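Side-chain contacts in MGS-M5 (Unidentified, PDB 4Q3N), which probably interconverts L-lactate and pyruvate with NAD as cofactor, as a four-chain lactate dehydrogenase with a Rossmann-type nucleotide-binding domain: residues 31-36 with 43-48; 91-96 with 123-128. One frame throughout, in Å; residues are numbered along the deposited sequence. Where two conformers were deposited one is given.

Contact 1: 31-36 with 43-48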
ATOM      1  N   LEU A  31       5.829 -15.093  -9.810  1.00 23.22           N
ATOM      2  CA  LEU A  31       6.948 -15.614  -9.049  0.50 22.03           C
ATOM      3  C   LEU A  31       7.146 -17.084  -9.424  1.00 22.90           C
ATOM      4  O   LEU A  31       6.159 -17.828  -9.458  1.00 23.55           O
ATOM      5  CB  LEU A  31       6.628 -15.470  -7.569  0.50 21.35           C
ATOM      6  CG  LEU A  31       7.586 -15.838  -6.471  0.50 20.74           C
ATOM      7  CD1 LEU A  31       8.825 -15.012  -6.687  0.50 20.77           C
ATOM      8  CD2 LEU A  31       6.934 -15.569  -5.100  0.50 19.95           C
ATOM      9  N   VAL A  32       8.384 -17.494  -9.696  1.00 22.44           N
ATOM     10  CA  VAL A  32       8.647 -18.911  -9.960  1.00 23.59           C
ATOM     11  C   VAL A  32       9.745 -19.342  -8.995  1.00 24.40           C
ATOM     12  O   VAL A  32      10.753 -18.645  -8.857  1.00 23.43           O
ATOM     13  CB  VAL A  32       9.075 -19.174 -11.393  1.00 26.35           C
ATOM     14  CG1 VAL A  32       9.358 -20.682 -11.592  1.00 27.18           C
ATOM     15  CG2 VAL A  32       7.989 -18.680 -12.422  1.00 24.55           C
ATOM     16  N   LEU A  33       9.526 -20.460  -8.309  1.00 22.33           N
ATOM     17  CA  LEU A  33      10.461 -20.967  -7.319  1.00 22.43           C
ATOM     18  C   LEU A  33      11.198 -22.178  -7.885  1.00 24.78           C
ATOM     19  O   LEU A  33      10.552 -23.134  -8.375  1.00 24.26           O
ATOM     20  CB  LEU A  33       9.723 -21.382  -6.038  1.00 22.73           C
ATOM     21  CG  LEU A  33       8.808 -20.275  -5.458  1.00 22.19           C
ATOM     22  CD1 LEU A  33       8.131 -20.849  -4.216  1.00 20.77           C
ATOM     23  CD2 LEU A  33       9.601 -18.994  -5.072  1.00 23.49           C
ATOM     24  N   LEU A  34      12.527 -22.138  -7.837  1.00 25.08           N
ATOM     25  CA  LEU A  34      13.361 -23.256  -8.309  1.00 27.04           C
ATOM     26  C   LEU A  34      14.181 -23.810  -7.160  1.00 28.28           C
ATOM     27  O   LEU A  34      14.758 -23.054  -6.388  1.00 27.26           O
ATOM     28  CB  LEU A  34      14.324 -22.809  -9.413  1.00 30.32           C
ATOM     29  CG  LEU A  34      13.921 -23.003 -10.870  1.00 34.14           C
ATOM     30  CD1 LEU A  34      12.585 -22.321 -11.115  1.00 34.59           C
ATOM     31  CD2 LEU A  34      15.025 -22.431 -11.808  1.00 34.57           C
ATOM     32  N   ASP A  35      14.269 -25.117  -7.062  1.00 27.65           N
ATOM     33  CA  ASP A  35      15.122 -25.709  -6.053  1.00 29.64           C
ATOM     34  C   ASP A  35      15.554 -27.059  -6.556  1.00 30.40           C
ATOM     35  O   ASP A  35      14.793 -27.726  -7.250  1.00 29.20           O
ATOM     36  CB  ASP A  35      14.386 -25.857  -4.716  1.00 30.84           C
ATOM     37  CG  ASP A  35      15.332 -26.112  -3.564  1.00 34.50           C
ATOM     38  OD1 ASP A  35      15.728 -27.275  -3.363  1.00 35.94           O
ATOM     39  OD2 ASP A  35      15.693 -25.169  -2.859  1.00 35.04           O
ATOM     40  N   ILE A  36      16.759 -27.481  -6.213  1.00 33.47           N
ATOM     41  CA  ILE A  36      17.189 -28.824  -6.618  1.00 37.59           C
ATOM     42  C   ILE A  36      16.232 -29.862  -6.020  1.00 36.72           C
ATOM     43  O   ILE A  36      16.045 -30.938  -6.559  1.00 36.21           O
ATOM     44  CB  ILE A  36      18.650 -29.074  -6.205  1.00 42.71           C
ATOM     45  CG1 ILE A  36      19.056 -30.486  -6.587  1.00 50.99           C
ATOM     46  CG2 ILE A  36      18.842 -28.825  -4.733  1.00 42.52           C
ATOM     47  CD1 ILE A  36      18.821 -30.806  -8.082  1.00 57.00           C
ATOM     48  N   GLY A  43       6.089 -27.471  -2.374  1.00 24.21           N
ATOM     49  CA  GLY A  43       5.495 -27.205  -1.060  1.00 24.11           C
ATOM     50  C   GLY A  43       5.539 -25.738  -0.713  1.00 23.87           C
ATOM     51  O   GLY A  43       4.578 -25.186  -0.148  1.00 22.66           O
ATOM     52  N   GLU A  44       6.642 -25.078  -1.058  1.00 23.60           N
ATOM     53  CA  GLU A  44       6.786 -23.658  -0.756  1.00 22.13           C
ATOM     54  C   GLU A  44       5.797 -22.864  -1.606  1.00 24.55           C
ATOM     55  O   GLU A  44       5.197 -21.914  -1.140  1.00 23.02           O
ATOM     56  CB  GLU A  44       8.226 -23.158  -1.034  1.00 21.53           C
ATOM     57  CG  GLU A  44       9.284 -23.740  -0.059  1.00 26.33           C
ATOM     58  CD  GLU A  44       9.181 -23.131   1.338  1.00 27.73           C
ATOM     59  OE1 GLU A  44       8.188 -22.384   1.601  1.00 26.64           O
ATOM     60  OE2 GLU A  44      10.053 -23.429   2.201  1.00 29.73           O
ATOM     61  N   ALA A  45       5.645 -23.245  -2.864  1.00 23.05           N
ATOM     62  CA  ALA A  45       4.640 -22.538  -3.713  1.00 22.42           C
ATOM     63  C   ALA A  45       3.216 -22.732  -3.152  1.00 23.09           C
ATOM     64  O   ALA A  45       2.439 -21.783  -3.122  1.00 23.08           O
ATOM     65  CB  ALA A  45       4.719 -23.046  -5.163  1.00 21.95           C
ATOM     66  N   MET A  46       2.868 -23.952  -2.714  1.00 23.20           N
ATOM     67  CA  MET A  46       1.548 -24.153  -2.070  1.00 24.48           C
ATOM     68  C   MET A  46       1.389 -23.185  -0.900  1.00 24.41           C
ATOM     69  O   MET A  46       0.381 -22.466  -0.795  1.00 24.38           O
ATOM     70  CB  MET A  46       1.369 -25.565  -1.558  1.00 26.43           C
ATOM     71  CG  MET A  46       1.371 -26.619  -2.632  1.00 28.56           C
ATOM     72  SD  MET A  46       1.502 -28.237  -1.875  1.00 31.39           S
ATOM     73  CE  MET A  46       1.552 -29.264  -3.370  1.00 36.73           C
ATOM     74  N   ASP A  47       2.393 -23.133  -0.035  1.00 23.11           N
ATOM     75  CA  ASP A  47       2.263 -22.407   1.235  1.00 22.72           C
ATOM     76  C   ASP A  47       2.110 -20.905   0.935  1.00 22.98           C
ATOM     77  O   ASP A  47       1.325 -20.215   1.603  1.00 22.66           O
ATOM     78  CB  ASP A  47       3.492 -22.678   2.142  1.00 23.11           C
ATOM     79  CG  ASP A  47       3.219 -22.460   3.635  1.00 25.84           C
ATOM     80  OD1 ASP A  47       2.035 -22.370   4.066  1.00 27.81           O
ATOM     81  OD2 ASP A  47       4.227 -22.416   4.404  1.00 26.52           O
ATOM     82  N   LEU A  48       2.851 -20.410  -0.065  1.00 22.05           N
ATOM     83  CA  LEU A  48       2.683 -18.989  -0.473  1.00 21.55           C
ATOM     84  C   LEU A  48       1.313 -18.773  -1.083  1.00 22.39           C
ATOM     85  O   LEU A  48       0.652 -17.809  -0.733  1.00 22.98           O
ATOM     86  CB  LEU A  48       3.737 -18.558  -1.473  1.00 22.28           C
ATOM     87  CG  LEU A  48       5.187 -18.402  -0.993  1.00 23.72           C
ATOM     88  CD1 LEU A  48       6.038 -17.919  -2.208  1.00 22.41           C
ATOM     89  CD2 LEU A  48       5.291 -17.398   0.155  1.00 21.53           C
TER

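Contact 2: 91-96 with 123-128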
ATOM      1  N   HIS A  91      38.544 -24.059  -0.167  1.00 62.99           N
ATOM      2  CA  HIS A  91      37.821 -25.186  -0.730  1.00 61.15           C
ATOM      3  C   HIS A  91      36.338 -24.873  -0.860  1.00 57.40           C
ATOM      4  O   HIS A  91      35.744 -25.042  -1.924  1.00 55.64           O
ATOM      5  CB  HIS A  91      38.023 -26.448   0.120  1.00 62.03           C
ATOM      6  CG  HIS A  91      37.510 -27.684  -0.539  1.00 60.92           C
ATOM      7  ND1 HIS A  91      36.175 -28.032  -0.529  1.00 55.83           N
ATOM      8  CD2 HIS A  91      38.141 -28.627  -1.279  1.00 60.42           C
ATOM      9  CE1 HIS A  91      36.009 -29.147  -1.213  1.00 56.84           C
ATOM     10  NE2 HIS A  91      37.187 -29.533  -1.672  1.00 59.29           N
ATOM     11  N   LEU A  92      35.739 -24.391   0.223  1.00 57.01           N
ATOM     12  CA  LEU A  92      34.325 -24.095   0.241  1.00 53.93           C
ATOM     13  C   LEU A  92      33.956 -22.969  -0.712  1.00 51.56           C
ATOM     14  O   LEU A  92      32.904 -22.998  -1.366  1.00 45.93           O
ATOM     15  CB  LEU A  92      33.874 -23.717   1.646  1.00 55.34           C
ATOM     16  CG  LEU A  92      32.494 -23.079   1.691  1.00 53.10           C
ATOM     17  CD1 LEU A  92      31.376 -24.090   1.387  1.00 52.52           C
ATOM     18  CD2 LEU A  92      32.273 -22.382   3.006  1.00 53.88           C
ATOM     19  N   LEU A  93      34.814 -21.965  -0.743  1.00 47.50           N
ATOM     20  CA  LEU A  93      34.683 -20.846  -1.664  1.00 47.70           C
ATOM     21  C   LEU A  93      34.580 -21.377  -3.073  1.00 45.97           C
ATOM     22  O   LEU A  93      33.713 -20.981  -3.833  1.00 41.28           O
ATOM     23  CB  LEU A  93      35.886 -19.932  -1.556  1.00 53.11           C
ATOM     24  CG  LEU A  93      35.753 -18.462  -1.865  1.00 56.66           C
ATOM     25  CD1 LEU A  93      34.655 -17.913  -1.032  1.00 55.59           C
ATOM     26  CD2 LEU A  93      37.087 -17.796  -1.508  1.00 62.65           C
ATOM     27  N   LYS A  94      35.487 -22.287  -3.411  1.00 46.59           N
ATOM     28  CA  LYS A  94      35.448 -22.934  -4.716  1.00 48.74           C
ATOM     29  C   LYS A  94      34.214 -23.808  -4.951  1.00 45.67           C
ATOM     30  O   LYS A  94      33.708 -23.833  -6.063  1.00 43.23           O
ATOM     31  CB  LYS A  94      36.711 -23.771  -4.930  1.00 54.61           C
ATOM     32  CG  LYS A  94      37.915 -22.954  -5.337  1.00 60.11           C
ATOM     33  CD  LYS A  94      39.197 -23.786  -5.120  1.00 68.49           C
ATOM     34  CE  LYS A  94      40.404 -23.223  -5.853  1.00 73.95           C
ATOM     35  NZ  LYS A  94      40.415 -23.597  -7.299  1.00 78.91           N
ATOM     36  N   ARG A  95      33.745 -24.538  -3.938  1.00 46.78           N
ATOM     37  CA  ARG A  95      32.510 -25.305  -4.100  1.00 46.70           C
ATOM     38  C   ARG A  95      31.330 -24.352  -4.377  1.00 40.94           C
ATOM     39  O   ARG A  95      30.508 -24.643  -5.237  1.00 36.71           O
ATOM     40  CB  ARG A  95      32.195 -26.155  -2.879  1.00 51.02           C
ATOM     41  CG  ARG A  95      32.813 -27.497  -2.853  1.00 57.83           C
ATOM     42  CD  ARG A  95      32.673 -28.075  -1.458  1.00 61.16           C
ATOM     43  NE  ARG A  95      31.300 -28.454  -1.161  1.00 62.87           N
ATOM     44  CZ  ARG A  95      30.675 -28.219  -0.017  1.00 63.39           C
ATOM     45  NH1 ARG A  95      31.282 -27.580   0.967  1.00 64.47           N
ATOM     46  NH2 ARG A  95      29.432 -28.643   0.140  1.00 63.82           N
ATOM     47  N   ASN A  96      31.237 -23.235  -3.658  1.00 40.45           N
ATOM     48  CA  ASN A  96      30.171 -22.260  -3.958  1.00 40.23           C
ATOM     49  C   ASN A  96      30.305 -21.606  -5.343  1.00 39.32           C
ATOM     50  O   ASN A  96      29.317 -21.407  -6.050  1.00 37.90           O
ATOM     51  CB  ASN A  96      30.096 -21.173  -2.871  1.00 40.96           C
ATOM     52  CG  ASN A  96      29.387 -21.667  -1.614  1.00 44.17           C
ATOM     53  OD1 ASN A  96      28.190 -21.968  -1.637  1.00 43.29           O
ATOM     54  ND2 ASN A  96      30.127 -21.772  -0.518  1.00 46.03           N
ATOM     55  N   VAL A 123      28.792 -12.839  -1.112  1.00 28.15           N
ATOM     56  CA  VAL A 123      28.024 -12.292  -2.199  1.00 28.60           C
ATOM     57  C   VAL A 123      28.892 -11.494  -3.202  1.00 28.67           C
ATOM     58  O   VAL A 123      28.645 -11.530  -4.397  1.00 29.17           O
ATOM     59  CB  VAL A 123      26.863 -11.415  -1.637  1.00 26.21           C
ATOM     60  CG1 VAL A 123      27.415 -10.216  -0.816  1.00 26.16           C
ATOM     61  CG2 VAL A 123      25.941 -10.902  -2.784  1.00 26.84           C
ATOM     62  N   ASP A 124      29.924 -10.799  -2.734  1.00 27.30           N
ATOM     63  CA  ASP A 124      30.714  -9.989  -3.670  1.00 28.52           C
ATOM     64  C   ASP A 124      31.479 -10.888  -4.612  1.00 29.39           C
ATOM     65  O   ASP A 124      31.511 -10.640  -5.812  1.00 29.63           O
ATOM     66  CB  ASP A 124      31.666  -9.041  -2.927  1.00 29.72           C
ATOM     67  CG  ASP A 124      30.908  -8.108  -1.984  1.00 32.28           C
ATOM     68  OD1 ASP A 124      30.072  -7.320  -2.479  1.00 30.03           O
ATOM     69  OD2 ASP A 124      31.100  -8.213  -0.750  1.00 34.82           O
ATOM     70  N   VAL A 125      32.078 -11.966  -4.095  1.00 28.40           N
ATOM     71  CA  VAL A 125      32.865 -12.816  -4.984  0.50 29.93           C
ATOM     72  C   VAL A 125      31.911 -13.585  -5.898  1.00 30.29           C
ATOM     73  O   VAL A 125      32.172 -13.691  -7.091  1.00 32.61           O
ATOM     74  CB  VAL A 125      33.821 -13.793  -4.222  0.50 34.80           C
ATOM     75  CG1 VAL A 125      34.617 -13.061  -3.123  0.50 35.27           C
ATOM     76  CG2 VAL A 125      33.083 -14.979  -3.676  0.50 35.46           C
ATOM     77  N   LEU A 126      30.769 -14.030  -5.380  1.00 28.11           N
ATOM     78  CA  LEU A 126      29.863 -14.854  -6.169  1.00 27.93           C
ATOM     79  C   LEU A 126      29.133 -14.032  -7.231  1.00 28.24           C
ATOM     80  O   LEU A 126      28.818 -14.549  -8.306  1.00 29.89           O
ATOM     81  CB  LEU A 126      28.867 -15.591  -5.252  1.00 26.12           C
ATOM     82  CG  LEU A 126      29.543 -16.673  -4.381  1.00 28.06           C
ATOM     83  CD1 LEU A 126      28.495 -17.368  -3.535  1.00 28.55           C
ATOM     84  CD2 LEU A 126      30.408 -17.696  -5.206  1.00 28.06           C
ATOM     85  N   ALA A 127      28.937 -12.746  -6.964  1.00 25.30           N
ATOM     86  CA  ALA A 127      28.399 -11.850  -7.997  1.00 25.70           C
ATOM     87  C   ALA A 127      29.380 -11.699  -9.157  1.00 26.53           C
ATOM     88  O   ALA A 127      28.991 -11.698 -10.358  1.00 27.55           O
ATOM     89  CB  ALA A 127      28.041 -10.451  -7.384  1.00 27.03           C
ATOM     90  N   TYR A 128      30.656 -11.603  -8.840  1.00 27.57           N
ATOM     91  CA  TYR A 128      31.669 -11.544  -9.897  1.00 29.25           C
ATOM     92  C   TYR A 128      31.637 -12.854 -10.702  1.00 30.57           C
ATOM     93  O   TYR A 128      31.735 -12.864 -11.950  1.00 30.13           O
ATOM     94  CB  TYR A 128      33.074 -11.304  -9.288  1.00 31.55           C
ATOM     95  CG  TYR A 128      34.190 -11.093 -10.298  1.00 33.69           C
ATOM     96  CD1 TYR A 128      34.853 -12.170 -10.861  1.00 34.62           C
ATOM     97  CD2 TYR A 128      34.579  -9.810 -10.672  1.00 34.30           C
ATOM     98  CE1 TYR A 128      35.870 -11.987 -11.796  1.00 36.87           C
ATOM     99  CE2 TYR A 128      35.593  -9.610 -11.582  1.00 36.23           C
ATOM    100  CZ  TYR A 128      36.234 -10.707 -12.146  1.00 38.06           C
ATOM    101  OH  TYR A 128      37.241 -10.508 -13.050  1.00 40.20           O
TER

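Contact 1: 31-36 with 43-48
Leu33 drives its CD1 methyl against the inner face of helix 43-48. Leu33 CD1 stands 3.7 Å from Ala45 N and 3.9 Å from Glu44 CB. It thus rests on the helix backbone as much as on side chains. The CB of Ala45 is a little farther, 4.2 Å from Leu33 CD1. One turn on, Leu48 sets its CD1 over the ends of both Leu31 and Leu33. In the conformer given for Leu31, Leu48 CD1 lies 3.8 Å from Leu31 CD2; it is 4.1 Å from Leu33 CD1. The side chains of Leu31 and Leu48 cross at about a right angle and touch at one methyl of each. Leu33 has CG anti to its carbonyl carbon (chi1 -53°) and an extended chi2, which carries CD1 out to the helix. No hydrogen bond joins the two segments; the side chains meet by van der Waals contact alone. Glu44 gives only its CB to it. A bend at chi2 (-73°) turns the carboxylate away, to salt bridges with Lys40 and with Lys227 of the second subunit. Strand and helix run nearly antiparallel, at 149°, as expected for the first half of a right-handed beta-alpha-beta crossover in a Rossmann fold. Strand 30-34 lies between strands 5-9 and 60-63 in the parallel sheet. Helix 38-49 covers it, with helix 13-25 alongside, where Met16 and Tyr20 touch Leu48.

Contact 2: 91-96 with 123-128
Leu126 makes the closer half of this helix-to-helix contact, laying both its methyls against Asn96. Leu126 CD2 sits 3.9 Å from the backbone C of Asn96. Leu126 CD1 comes within 4.2 Å of Asn96 CB. The two methyls press on CB and the carbonyl end of Asn96; the amide bonds elsewhere. With CG anti to its carbonyl carbon (chi1 -78°), Asn96 turns the amide back along its own helix. There Asn96 ND2 makes a weak hydrogen bond to Leu92 O, at 3.2 Å and a bent 124°. OD1 takes a hydrogen bond from Val81 N, the firmer hold. The other half is looser and less certain. In one of the two modelled conformers of Val125, its CG2 is 4.3 Å from Leu93 CD1. Leu93 is partly exposed, whereas Val125 is buried. Leu93 also touches Pro122, just before the second helix. No hydrogen bond crosses between the segments, and no other chain reaches them. The contact joins the starts of helices 89-109 and 123-134 in the nucleotide-binding domain, linked along the chain by strand 115-118. Helix 292-311 packs on Val125 through Leu305 and Asn308, and strand 251-258 touches Val123 and Tyr128.

Overall arrangement
Both contacts lie in the NAD-binding domain, and contact 1 closes in the chain before contact 2 opens. Their centres are 25 Å apart, with nearest atoms about 12 Å apart, so they do not touch. Contact 1 holds a helix on the half of the parallel sheet formed by strands 5-9, 30-34 and 60-63. Contact 2 pairs two helices that flank strand 115-118 in sequence, in the other half. Glu44 lies near a glycine pattern, Gly10, Gly12 and Gly15, consistent with a dinucleotide-binding loop. Contact 1 borders a second subunit, through Lys227 and Tyr232 of that chain. Contact 2 instead faces elements of its own chain.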